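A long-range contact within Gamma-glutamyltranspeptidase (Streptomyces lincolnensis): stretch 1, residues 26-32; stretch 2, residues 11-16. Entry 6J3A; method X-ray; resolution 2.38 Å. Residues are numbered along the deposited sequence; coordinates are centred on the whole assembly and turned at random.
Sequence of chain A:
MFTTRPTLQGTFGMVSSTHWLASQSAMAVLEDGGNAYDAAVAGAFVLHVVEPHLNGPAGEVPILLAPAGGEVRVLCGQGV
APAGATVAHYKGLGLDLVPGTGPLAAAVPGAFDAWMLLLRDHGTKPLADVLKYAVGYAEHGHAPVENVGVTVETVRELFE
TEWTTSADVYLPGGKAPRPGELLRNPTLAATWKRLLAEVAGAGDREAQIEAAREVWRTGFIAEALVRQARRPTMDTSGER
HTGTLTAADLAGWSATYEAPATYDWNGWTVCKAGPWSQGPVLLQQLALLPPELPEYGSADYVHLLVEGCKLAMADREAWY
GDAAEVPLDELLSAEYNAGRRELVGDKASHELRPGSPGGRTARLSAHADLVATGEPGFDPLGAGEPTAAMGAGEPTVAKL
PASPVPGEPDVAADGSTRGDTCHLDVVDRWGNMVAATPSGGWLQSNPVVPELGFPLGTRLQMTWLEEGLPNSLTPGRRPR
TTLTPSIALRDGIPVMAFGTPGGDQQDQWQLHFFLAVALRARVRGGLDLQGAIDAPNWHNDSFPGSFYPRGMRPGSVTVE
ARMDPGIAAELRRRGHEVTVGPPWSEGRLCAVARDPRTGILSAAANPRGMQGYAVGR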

# COMPACT_ATOMS: atom_id res chain seq x y z
N ALA A 26 2.08 11.06 7.96
CA ALA A 26 3.17 10.75 8.89
C ALA A 26 4.49 10.50 8.15
O ALA A 26 5.55 10.93 8.58
CB ALA A 26 2.80 9.54 9.73
N MET A 27 4.40 9.81 7.02
CA MET A 27 5.56 9.54 6.19
C MET A 27 6.13 10.82 5.60
O MET A 27 7.34 10.97 5.50
CB MET A 27 5.18 8.59 5.06
CG MET A 27 6.36 8.12 4.24
SD MET A 27 7.37 6.99 5.19
CE MET A 27 8.88 7.01 4.24
N ALA A 28 5.24 11.73 5.20
CA ALA A 28 5.64 13.06 4.73
C ALA A 28 6.55 13.78 5.74
O ALA A 28 7.49 14.45 5.36
CB ALA A 28 4.42 13.90 4.40
N VAL A 29 6.24 13.62 7.02
CA VAL A 29 7.04 14.21 8.08
C VAL A 29 8.44 13.59 8.13
O VAL A 29 9.43 14.31 8.31
CB VAL A 29 6.32 14.09 9.44
CG1 VAL A 29 7.23 14.49 10.60
CG2 VAL A 29 5.06 14.95 9.41
N LEU A 30 8.53 12.28 7.95
CA LEU A 30 9.83 11.62 7.87
C LEU A 30 10.63 12.16 6.69
O LEU A 30 11.79 12.54 6.86
CB LEU A 30 9.68 10.11 7.78
CG LEU A 30 9.03 9.42 8.99
CD1 LEU A 30 9.03 7.91 8.80
CD2 LEU A 30 9.72 9.78 10.30
N GLU A 31 9.99 12.25 5.52
CA GLU A 31 10.61 12.81 4.31
C GLU A 31 11.13 14.24 4.48
O GLU A 31 12.09 14.65 3.82
CB GLU A 31 9.61 12.78 3.15
CG GLU A 31 9.18 11.39 2.67
CD GLU A 31 10.29 10.61 1.98
OE1 GLU A 31 10.02 9.45 1.60
OE2 GLU A 31 11.42 11.14 1.82
N ASP A 32 10.49 14.98 5.37
CA ASP A 32 10.84 16.35 5.69
C ASP A 32 11.85 16.45 6.86
O ASP A 32 12.08 17.53 7.42
CB ASP A 32 9.52 17.09 6.00
CG ASP A 32 9.57 18.58 5.67
OD1 ASP A 32 10.02 18.95 4.56
OD2 ASP A 32 9.10 19.38 6.52
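Stretch 2 (11-16) TFGMVS

Stretch 2 runs as an extended chain along one flank of the helix that stretch 1 contributes. M14, V15 and S16 have the phi/psi values of a beta strand, which continues later in the chain, while T11 and F12 precede it as loop. The strand and helix 26-31 are nearly antiparallel: their N-to-C directions make an angle of 167°, and their axes approach to 8.6 Å. In register, the CA of V15 lies 6.4 Å from the CA of M27 and the CA of G13 6.8 Å from the CA of L30. No hydrogen bond crosses between the stretches; the contact is packing, and it buries 341 Å² in all.

F12 covers the most surface. Its CA-to-CB bond points toward the helix, and chi1 at 179° (t) brings the ring up to L30, M27 and E31. The edge of the ring meets L30 O and M27 CE: CZ of F12 lies 3.3 Å from O of L30, near the ring plane, where the slightly positive rim of an aromatic ring suits a carbonyl oxygen. On the same ring, CE2 is 4.0 Å from CB of L30, and CD2 is 3.9 Å from CE of M27. A large, flat, apolar side chain can thus reach several helix residues at once. E31 also comes close, its OE2 3.7 Å from CE2 of F12; although its CA-to-CB bond points away, the chain folds back through m, m rotamers, and its carboxylate is hydrogen-bonded elsewhere in the structure.

V15 is the second anchor. Its CA-to-CB bond points toward the helix, and both methyls touch A26, CG1 of V15 4.0 Å and CG2 of V15 4.2 Å from CB of A26; CG2 of V15 also lies 4.0 Å from N of M27, 4.2 Å from SD of M27 and 4.3 Å from CD1 of L30. A26 offers only a methyl, whose CB packs on the methyls of V15. M14, between V15 and G13, follows the alternation of a strand, and its CA-to-CB bond points away.

L30 receives the strand from the helix side. With chi1 m and chi2 t, its CD1 reaches 4.0 Å from CA of G13. Glycine suits this place exactly, since an ideal CB on G13 would point toward the helix and stand 2.7 Å from CD1 of L30, a clash. One turn earlier, M27 sets out sideways, but its flexible thioether carries CE to 3.8 Å from O of G13, filling space between F12 and V15.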

# COMPACT_ATOMS: atom_id res chain seq x y z
N THR A 11 14.96 1.35 4.18
CA THR A 11 16.05 1.90 5.00
C THR A 11 15.92 3.37 5.41
O THR A 11 16.87 3.95 5.93
CB THR A 11 17.39 1.78 4.25
OG1 THR A 11 17.28 2.44 2.98
CG2 THR A 11 17.74 0.33 4.01
N PHE A 12 14.76 3.96 5.16
CA PHE A 12 14.52 5.36 5.46
C PHE A 12 13.43 5.55 6.51
O PHE A 12 13.57 6.38 7.40
CB PHE A 12 14.19 6.16 4.20
CG PHE A 12 13.92 7.60 4.50
CD1 PHE A 12 14.97 8.47 4.77
CD2 PHE A 12 12.61 8.08 4.60
CE1 PHE A 12 14.73 9.81 5.09
CE2 PHE A 12 12.37 9.41 4.92
CZ PHE A 12 13.42 10.27 5.17
N GLY A 13 12.32 4.83 6.40
CA GLY A 13 11.24 4.95 7.36
C GLY A 13 10.05 4.09 7.00
O GLY A 13 9.88 3.74 5.84
N MET A 14 9.24 3.74 7.99
CA MET A 14 8.04 2.92 7.76
C MET A 14 6.89 3.38 8.64
O MET A 14 7.09 3.70 9.81
CB MET A 14 8.32 1.43 8.03
CG MET A 14 9.19 0.73 6.99
SD MET A 14 8.39 0.51 5.39
CE MET A 14 9.82 0.08 4.40
N VAL A 15 5.69 3.43 8.05
CA VAL A 15 4.47 3.78 8.77
C VAL A 15 3.35 2.77 8.48
O VAL A 15 3.18 2.34 7.36
CB VAL A 15 3.99 5.20 8.42
CG1 VAL A 15 2.75 5.56 9.23
CG2 VAL A 15 5.09 6.24 8.67
N SER A 16 2.59 2.42 9.51
CA SER A 16 1.41 1.60 9.34
C SER A 16 0.25 2.12 10.20
O SER A 16 0.33 2.12 11.43
CB SER A 16 1.72 0.15 9.71
OG SER A 16 0.67 -0.70 9.31